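PDB 5C12: gene 2 protein from Enterobacteria phage Sf6, which forms the large subunit of the viral DNA-packaging terminase, present here as its metal-dependent nuclease domain, and probably binds ATP through the rest of the protein. Local coordinates for residues Lys61-Ala75 against Ile82-Asp96. The protein carries 1 engineered substitution. Residues are numbered along the deposited sequence; the frame is centred on the assembly and turned at random.
Sequences KGYASRHGSVVKRIA and INEGADWATSLAIED
Y63 holds CG anti to its backbone nitrogen (chi1 173°), which swings the ring from strand 61-67 toward D96, the residue that follows E95, and D96 turns its carboxylate back to meet the hydroxyl. R73, on the neighbouring strand 70-77, bends at chi3 (-57°), which lays the guanidinium beside the same carboxylate. The salt bridge is side-on: NE of R73 donates to the syn lone pair of D96 OD2 at 3.0 Å, NH2 of R73 reaches D96 OD1 at 2.7 Å, and the two flat groups are nearly coplanar. From the anti side comes Y63 OH, which donates to D96 OD2 over 2.6 Å; S49 on strand 47-52 is a further partner of that hydroxyl. K72 adds a bond to the backbone, its extended chain placing NZ 2.7 Å from D96 O, in the carbonyl plane. A classic beta bulge, in which K72 and R73 both face S65, lets these two consecutive residues point at D96 together. Two waters link the R73 guanidinium to E95 OE2.

L92 packs against both donors: its CB lies over one face of the Y63 ring, 3.7 Å from the centroid, while CD2 covers a face of the R73 guanidinium. Farther along, W88 pushes its CH2 against Y63 CB at 3.7 Å, and K61 CD packs on G85 CA, where the helix has no side chain.

The helix thus covers one face of the hairpin in the RNase H-like nuclease core, with G62 close to the metal ligand D52. Held by R73 and Y63, D96 probably stays ionised, with its charge probably offset by R73 and, more distantly, by K72.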
ATOM      1  N   LYS A  61      13.263  -3.804   3.687  1.00 14.62           N
ATOM      2  CA  LYS A  61      12.226  -4.035   2.705  1.00 12.78           C
ATOM      3  C   LYS A  61      10.845  -4.134   3.341  1.00 13.41           C
ATOM      4  O   LYS A  61      10.719  -4.337   4.546  1.00 14.52           O
ATOM      5  CB  LYS A  61      12.526  -5.320   1.953  1.00 14.48           C
ATOM      6  CG  LYS A  61      13.861  -5.253   1.200  1.00 16.61           C
ATOM      7  CD  LYS A  61      14.398  -6.591   0.794  1.00 15.95           C
ATOM      8  CE  LYS A  61      15.603  -6.405  -0.098  1.00 18.77           C
ATOM      9  NZ  LYS A  61      16.677  -5.617   0.558  1.00 19.26           N
ATOM     10  N   GLY A  62       9.808  -4.025   2.527  1.00 12.61           N
ATOM     11  CA  GLY A  62       8.457  -4.049   3.048  1.00 13.73           C
ATOM     12  C   GLY A  62       7.571  -5.076   2.386  1.00 14.19           C
ATOM     13  O   GLY A  62       7.761  -5.414   1.197  1.00 11.98           O
ATOM     14  N   TYR A  63       6.620  -5.586   3.150  1.00 10.80           N
ATOM     15  CA  TYR A  63       5.563  -6.451   2.661  1.00 10.81           C
ATOM     16  C   TYR A  63       4.268  -6.122   3.367  1.00 11.47           C
ATOM     17  O   TYR A  63       4.260  -5.830   4.552  1.00 11.58           O
ATOM     18  CB  TYR A  63       5.925  -7.905   2.912  1.00 12.74           C
ATOM     19  CG  TYR A  63       4.840  -8.908   2.613  1.00 11.95           C
ATOM     20  CD1 TYR A  63       3.859  -9.198   3.531  1.00 12.87           C
ATOM     21  CD2 TYR A  63       4.792  -9.563   1.400  1.00 10.82           C
ATOM     22  CE1 TYR A  63       2.868 -10.115   3.263  1.00  9.71           C
ATOM     23  CE2 TYR A  63       3.818 -10.470   1.127  1.00 10.71           C
ATOM     24  CZ  TYR A  63       2.854 -10.748   2.042  1.00 10.37           C
ATOM     25  OH  TYR A  63       1.899 -11.705   1.748  1.00 13.44           O
ATOM     26  N   ALA A  64       3.177  -6.191   2.633  1.00 10.59           N
ATOM     27  CA  ALA A  64       1.856  -5.986   3.212  1.00 10.71           C
ATOM     28  C   ALA A  64       0.886  -6.931   2.558  1.00 12.51           C
ATOM     29  O   ALA A  64       1.049  -7.261   1.386  1.00 12.34           O
ATOM     30  CB  ALA A  64       1.408  -4.556   3.026  1.00 11.35           C
ATOM     31  N   SER A  65      -0.118  -7.388   3.298  1.00 10.64           N
ATOM     32  CA  SER A  65      -1.154  -8.206   2.706  1.00 12.08           C
ATOM     33  C   SER A  65      -2.494  -7.885   3.326  1.00 10.25           C
ATOM     34  O   SER A  65      -2.578  -7.604   4.526  1.00 12.34           O
ATOM     35  CB  SER A  65      -0.845  -9.686   2.901  1.00 13.70           C
ATOM     36  OG  SER A  65      -1.780 -10.490   2.216  1.00 16.85           O
ATOM     37  N   ARG A  66      -3.538  -7.944   2.507  1.00 10.08           N
ATOM     38  CA  ARG A  66      -4.896  -7.786   3.001  1.00 10.33           C
ATOM     39  C   ARG A  66      -5.803  -8.833   2.403  1.00 12.78           C
ATOM     40  O   ARG A  66      -5.564  -9.331   1.289  1.00 11.77           O
ATOM     41  CB  ARG A  66      -5.413  -6.396   2.644  1.00 10.71           C
ATOM     42  CG  ARG A  66      -5.604  -6.122   1.164  1.00  9.93           C
ATOM     43  CD  ARG A  66      -5.968  -4.678   0.889  1.00 10.67           C
ATOM     44  NE  ARG A  66      -6.037  -4.359  -0.540  1.00 11.70           N
ATOM     45  CZ  ARG A  66      -7.138  -4.329  -1.275  1.00 12.43           C
ATOM     46  NH1 ARG A  66      -8.332  -4.610  -0.759  1.00 13.55           N
ATOM     47  NH2 ARG A  66      -7.058  -3.977  -2.547  1.00 12.68           N
ATOM     48  N   HIS A  67      -6.866  -9.140   3.120  1.00 11.86           N
ATOM     49  CA  HIS A  67      -7.952  -9.960   2.637  1.00 12.01           C
ATOM     50  C   HIS A  67      -9.109  -8.993   2.514  1.00 12.13           C
ATOM     51  O   HIS A  67      -9.631  -8.518   3.520  1.00 11.14           O
ATOM     52  CB  HIS A  67      -8.255 -11.088   3.625  1.00 13.17           C
ATOM     53  CG  HIS A  67      -9.435 -11.923   3.249  1.00 13.43           C
ATOM     54  ND1 HIS A  67      -9.983 -12.865   4.098  1.00 18.70           N
ATOM     55  CD2 HIS A  67     -10.183 -11.955   2.121  1.00 15.00           C
ATOM     56  CE1 HIS A  67     -11.016 -13.440   3.510  1.00 22.19           C
ATOM     57  NE2 HIS A  67     -11.153 -12.912   2.307  1.00 20.46           N
ATOM     58  N   GLY A  68      -9.511  -8.657   1.289  1.00 12.69           N
ATOM     59  CA  GLY A  68     -10.482  -7.599   1.120  1.00 15.17           C
ATOM     60  C   GLY A  68     -10.034  -6.343   1.835  1.00 10.55           C
ATOM     61  O   GLY A  68      -8.920  -5.865   1.683  1.00 11.92           O
ATOM     62  N   SER A  69     -10.924  -5.801   2.668  1.00  9.28           N
ATOM     63  CA  SER A  69     -10.655  -4.555   3.344  1.00 11.43           C
ATOM     64  C   SER A  69      -9.980  -4.729   4.710  1.00 12.25           C
ATOM     65  O   SER A  69      -9.926  -3.774   5.479  1.00 13.75           O
ATOM     66  CB  SER A  69     -11.972  -3.774   3.511  1.00 13.66           C
ATOM     67  OG  SER A  69     -12.514  -3.470   2.215  1.00 15.96           O
ATOM     68  N   VAL A  70      -9.495  -5.925   5.023  1.00 10.59           N
ATOM     69  CA  VAL A  70      -8.833  -6.151   6.320  1.00 10.09           C
ATOM     70  C   VAL A  70      -7.363  -6.473   6.097  1.00 12.09           C
ATOM     71  O   VAL A  70      -7.039  -7.489   5.488  1.00 11.93           O
ATOM     72  CB  VAL A  70      -9.495  -7.282   7.121  1.00 12.36           C
ATOM     73  CG1 VAL A  70      -8.786  -7.443   8.474  1.00 13.67           C
ATOM     74  CG2 VAL A  70     -10.977  -6.979   7.349  1.00 11.85           C
ATOM     75  N   VAL A  71      -6.481  -5.592   6.557  1.00 11.98           N
ATOM     76  CA  VAL A  71      -5.027  -5.807   6.501  1.00  9.07           C
ATOM     77  C   VAL A  71      -4.608  -6.865   7.543  1.00 11.04           C
ATOM     78  O   VAL A  71      -4.951  -6.753   8.719  1.00 12.61           O
ATOM     79  CB  VAL A  71      -4.264  -4.482   6.728  1.00 10.93           C
ATOM     80  CG1 VAL A  71      -2.743  -4.689   6.648  1.00 12.24           C
ATOM     81  CG2 VAL A  71      -4.690  -3.418   5.716  1.00 11.10           C
ATOM     82  N   LYS A  72      -3.895  -7.898   7.108  1.00 10.88           N
ATOM     83  CA  LYS A  72      -3.571  -9.021   7.977  1.00 13.36           C
ATOM     84  C   LYS A  72      -2.077  -9.227   8.254  1.00 10.93           C
ATOM     85  O   LYS A  72      -1.731  -9.893   9.229  1.00 13.61           O
ATOM     86  CB  LYS A  72      -4.211 -10.307   7.467  1.00 16.05           C
ATOM     87  CG  LYS A  72      -3.700 -10.812   6.171  1.00 25.39           C
ATOM     88  CD  LYS A  72      -4.308 -12.177   5.844  1.00 25.80           C
ATOM     89  CE  LYS A  72      -3.758 -12.703   4.528  1.00 24.53           C
ATOM     90  NZ  LYS A  72      -4.360 -14.027   4.256  1.00 19.02           N
ATOM     91  N   ARG A  73      -1.197  -8.676   7.422  1.00 10.82           N
ATOM     92  CA  ARG A  73       0.236  -8.780   7.646  1.00 10.78           C
ATOM     93  C   ARG A  73       0.952  -7.532   7.199  1.00 11.36           C
ATOM     94  O   ARG A  73       0.668  -6.984   6.126  1.00 10.97           O
ATOM     95  CB  ARG A  73       0.863  -9.997   6.928  1.00 11.98           C
ATOM     96  CG  ARG A  73       2.275 -10.302   7.416  1.00 13.73           C
ATOM     97  CD  ARG A  73       3.009 -11.343   6.620  1.00 15.53           C
ATOM     98  NE  ARG A  73       2.295 -12.609   6.568  1.00 17.00           N
ATOM     99  CZ  ARG A  73       2.442 -13.595   7.438  1.00 21.39           C
ATOM    100  NH1 ARG A  73       3.261 -13.463   8.466  1.00 22.41           N
ATOM    101  NH2 ARG A  73       1.760 -14.715   7.281  1.00 21.90           N
ATOM    102  N   ILE A  74       1.864  -7.075   8.043  1.00 12.02           N
ATOM    103  CA  ILE A  74       2.832  -6.025   7.722  1.00 12.53           C
ATOM    104  C   ILE A  74       4.200  -6.488   8.184  1.00 14.36           C
ATOM    105  O   ILE A  74       4.425  -6.754   9.378  1.00 14.67           O
ATOM    106  CB  ILE A  74       2.496  -4.688   8.442  1.00 13.06           C
ATOM    107  CG1 ILE A  74       1.112  -4.138   8.039  1.00 12.16           C
ATOM    108  CG2 ILE A  74       3.598  -3.686   8.236  1.00 13.12           C
ATOM    109  CD1 ILE A  74       0.958  -3.634   6.607  1.00 10.52           C
ATOM    110  N   ALA A  75       5.132  -6.659   7.254  1.00 12.26           N
ATOM    111  CA  ALA A  75       6.391  -7.295   7.580  1.00 12.59           C
ATOM    112  C   ALA A  75       7.541  -6.513   7.010  1.00 11.58           C
ATOM    113  O   ALA A  75       7.437  -5.936   5.939  1.00 12.32           O
ATOM    114  CB  ALA A  75       6.441  -8.751   7.047  1.00 12.85           C
ATOM    115  N   ILE A  82      18.537  -8.066  -2.968  1.00 18.98           N
ATOM    116  CA  ILE A  82      17.294  -7.908  -3.684  1.00 19.34           C
ATOM    117  C   ILE A  82      16.624  -9.242  -3.984  1.00 16.57           C
ATOM    118  O   ILE A  82      15.405  -9.350  -3.939  1.00 16.42           O
ATOM    119  CB  ILE A  82      17.498  -7.085  -4.982  1.00 28.31           C
ATOM    120  CG1 ILE A  82      16.165  -6.792  -5.659  1.00 46.45           C
ATOM    121  CG2 ILE A  82      18.376  -7.803  -5.946  1.00 29.39           C
ATOM    122  CD1 ILE A  82      15.586  -5.486  -5.262  1.00 48.28           C
ATOM    123  N   ASN A  83      17.419 -10.260  -4.300  1.00 19.38           N
ATOM    124  CA  ASN A  83      16.845 -11.561  -4.624  1.00 19.13           C
ATOM    125  C   ASN A  83      16.349 -12.311  -3.391  1.00 17.46           C
ATOM    126  O   ASN A  83      15.282 -12.918  -3.424  1.00 18.97           O
ATOM    127  CB  ASN A  83      17.840 -12.392  -5.434  1.00 18.94           C
ATOM    128  CG  ASN A  83      18.287 -11.672  -6.684  1.00 25.27           C
ATOM    129  OD1 ASN A  83      19.436 -11.247  -6.787  1.00 29.97           O
ATOM    130  ND2 ASN A  83      17.361 -11.483  -7.621  1.00 22.35           N
ATOM    131  N   GLU A  84      17.095 -12.232  -2.292  1.00 19.23           N
ATOM    132  CA  GLU A  84      16.632 -12.791  -1.030  1.00 20.71           C
ATOM    133  C   GLU A  84      15.337 -12.107  -0.599  1.00 16.65           C
ATOM    134  O   GLU A  84      14.388 -12.739  -0.127  1.00 17.22           O
ATOM    135  CB  GLU A  84      17.702 -12.614   0.054  1.00 19.06           C
ATOM    136  CG  GLU A  84      18.947 -13.440  -0.195  1.00 23.00           C
ATOM    137  CD  GLU A  84      20.083 -13.109   0.750  1.00 29.45           C
ATOM    138  OE1 GLU A  84      20.210 -11.939   1.154  1.00 26.80           O
ATOM    139  OE2 GLU A  84      20.847 -14.026   1.089  1.00 30.96           O
ATOM    140  N   GLY A  85      15.277 -10.802  -0.804  1.00 16.41           N
ATOM    141  CA  GLY A  85      14.077 -10.061  -0.490  1.00 14.84           C
ATOM    142  C   GLY A  85      12.853 -10.535  -1.277  1.00 14.23           C
ATOM    143  O   GLY A  85      11.750 -10.694  -0.740  1.00 14.90           O
ATOM    144  N   ALA A  86      13.025 -10.780  -2.572  1.00 14.19           N
ATOM    145  CA  ALA A  86      11.896 -11.241  -3.361  1.00 15.26           C
ATOM    146  C   ALA A  86      11.500 -12.671  -2.974  1.00 14.23           C
ATOM    147  O   ALA A  86      10.333 -13.024  -3.013  1.00 15.93           O
ATOM    148  CB  ALA A  86      12.224 -11.151  -4.858  1.00 17.40           C
ATOM    149  N   ASP A  87      12.468 -13.497  -2.616  1.00 15.06           N
ATOM    150  CA  ASP A  87      12.164 -14.848  -2.128  1.00 17.99           C
ATOM    151  C   ASP A  87      11.338 -14.748  -0.847  1.00 18.05           C
ATOM    152  O   ASP A  87      10.331 -15.432  -0.662  1.00 16.86           O
ATOM    153  CB  ASP A  87      13.431 -15.616  -1.829  1.00 16.96           C
ATOM    154  CG  ASP A  87      13.152 -17.044  -1.411  1.00 37.78           C
ATOM    155  OD1 ASP A  87      12.367 -17.721  -2.110  1.00 50.27           O
ATOM    156  OD2 ASP A  87      13.710 -17.489  -0.384  1.00 68.80           O
ATOM    157  N   TRP A  88      11.775 -13.872   0.042  1.00 16.58           N
ATOM    158  CA  TRP A  88      11.063 -13.639   1.293  1.00 16.20           C
ATOM    159  C   TRP A  88       9.620 -13.201   1.059  1.00 13.45           C
ATOM    160  O   TRP A  88       8.674 -13.748   1.645  1.00 14.12           O
ATOM    161  CB  TRP A  88      11.856 -12.610   2.101  1.00 14.70           C
ATOM    162  CG  TRP A  88      11.084 -11.957   3.244  1.00 15.94           C
ATOM    163  CD1 TRP A  88      10.769 -12.522   4.454  1.00 18.51           C
ATOM    164  CD2 TRP A  88      10.605 -10.620   3.289  1.00 13.30           C
ATOM    165  NE1 TRP A  88      10.088 -11.608   5.230  1.00 15.99           N
ATOM    166  CE2 TRP A  88       9.991 -10.435   4.546  1.00 13.21           C
ATOM    167  CE3 TRP A  88      10.612  -9.550   2.386  1.00 12.87           C
ATOM    168  CZ2 TRP A  88       9.397  -9.238   4.911  1.00 13.45           C
ATOM    169  CZ3 TRP A  88      10.021  -8.375   2.755  1.00 15.48           C
ATOM    170  CH2 TRP A  88       9.407  -8.231   4.005  1.00 13.09           C
ATOM    171  N   ALA A  89       9.429 -12.201   0.200  1.00 12.72           N
ATOM    172  CA  ALA A  89       8.117 -11.619  -0.003  1.00 14.15           C
ATOM    173  C   ALA A  89       7.177 -12.558  -0.739  1.00 11.73           C
ATOM    174  O   ALA A  89       6.001 -12.648  -0.416  1.00 12.90           O
ATOM    175  CB  ALA A  89       8.244 -10.337  -0.766  1.00 14.33           C
ATOM    176  N   THR A  90       7.699 -13.264  -1.739  1.00 13.84           N
ATOM    177  CA  THR A  90       6.855 -14.203  -2.464  1.00 14.69           C
ATOM    178  C   THR A  90       6.480 -15.388  -1.584  1.00 14.38           C
ATOM    179  O   THR A  90       5.372 -15.906  -1.672  1.00 15.28           O
ATOM    180  CB  THR A  90       7.498 -14.695  -3.794  1.00 16.08           C
ATOM    181  OG1 THR A  90       8.787 -15.270  -3.562  1.00 16.38           O
ATOM    182  CG2 THR A  90       7.617 -13.519  -4.779  1.00 14.41           C
ATOM    183  N   SER A  91       7.398 -15.820  -0.728  1.00 15.03           N
ATOM    184  CA  SER A  91       7.069 -16.871   0.231  1.00 16.55           C
ATOM    185  C   SER A  91       5.985 -16.408   1.200  1.00 15.03           C
ATOM    186  O   SER A  91       5.079 -17.168   1.517  1.00 15.92           O
ATOM    187  CB  SER A  91       8.313 -17.318   0.976  1.00 17.65           C
ATOM    188  OG  SER A  91       9.123 -18.100   0.113  1.00 20.85           O
ATOM    189  N   LEU A  92       6.049 -15.164   1.658  1.00 13.31           N
ATOM    190  CA  LEU A  92       4.950 -14.617   2.476  1.00 12.48           C
ATOM    191  C   LEU A  92       3.625 -14.603   1.715  1.00 15.00           C
ATOM    192  O   LEU A  92       2.581 -14.946   2.267  1.00 14.38           O
ATOM    193  CB  LEU A  92       5.272 -13.217   3.020  1.00 12.71           C
ATOM    194  CG  LEU A  92       6.282 -13.176   4.176  1.00 14.95           C
ATOM    195  CD1 LEU A  92       6.587 -11.721   4.481  1.00 19.11           C
ATOM    196  CD2 LEU A  92       5.750 -13.903   5.393  1.00 15.17           C
ATOM    197  N   ALA A  93       3.661 -14.220   0.444  1.00 13.40           N
ATOM    198  CA  ALA A  93       2.453 -14.189  -0.358  1.00 13.69           C
ATOM    199  C   ALA A  93       1.837 -15.589  -0.450  1.00 13.88           C
ATOM    200  O   ALA A  93       0.615 -15.766  -0.360  1.00 15.26           O
ATOM    201  CB  ALA A  93       2.757 -13.633  -1.749  1.00 12.88           C
ATOM    202  N   ILE A  94       2.679 -16.591  -0.654  1.00 15.30           N
ATOM    203  CA  ILE A  94       2.201 -17.952  -0.643  1.00 15.49           C
ATOM    204  C   ILE A  94       1.591 -18.323   0.715  1.00 17.96           C
ATOM    205  O   ILE A  94       0.493 -18.886   0.773  1.00 18.15           O
ATOM    206  CB  ILE A  94       3.338 -18.903  -1.045  1.00 15.32           C
ATOM    207  CG1 ILE A  94       3.674 -18.670  -2.516  1.00 16.42           C
ATOM    208  CG2 ILE A  94       2.954 -20.368  -0.792  1.00 18.93           C
ATOM    209  CD1 ILE A  94       5.006 -19.242  -2.898  1.00 19.99           C
ATOM    210  N   GLU A  95       2.290 -18.003   1.799  1.00 17.34           N
ATOM    211  CA  GLU A  95       1.814 -18.308   3.149  1.00 16.92           C
ATOM    212  C   GLU A  95       0.464 -17.634   3.426  1.00 18.28           C
ATOM    213  O   GLU A  95      -0.403 -18.210   4.104  1.00 19.87           O
ATOM    214  CB  GLU A  95       2.867 -17.864   4.161  1.00 16.99           C
ATOM    215  CG  GLU A  95       2.544 -18.192   5.597  1.00 22.69           C
ATOM    216  CD  GLU A  95       3.680 -17.855   6.554  1.00 50.99           C
ATOM    217  OE1 GLU A  95       4.739 -17.372   6.098  1.00 32.27           O
ATOM    218  OE2 GLU A  95       3.516 -18.077   7.770  1.00 47.31           O
ATOM    219  N   ASP A  96       0.281 -16.442   2.866  1.00 14.48           N
ATOM    220  CA  ASP A  96      -0.917 -15.652   3.084  1.00 13.64           C
ATOM    221  C   ASP A  96      -2.067 -16.018   2.149  1.00 13.44           C
ATOM    222  O   ASP A  96      -3.154 -15.452   2.263  1.00 17.81           O
ATOM    223  CB  ASP A  96      -0.607 -14.160   2.930  1.00 14.21           C
ATOM    224  CG  ASP A  96       0.146 -13.593   4.126  1.00 18.44           C
ATOM    225  OD1 ASP A  96       0.046 -14.193   5.216  1.00 17.99           O
ATOM    226  OD2 ASP A  96       0.860 -12.578   3.964  1.00 15.28           O
TER
HETATM  227  O   HOH W   1       3.830 -16.109   9.709  1.00 43.37           O
HETATM  228  O   HOH W   2       1.137 -17.011   8.773  1.00 48.49           O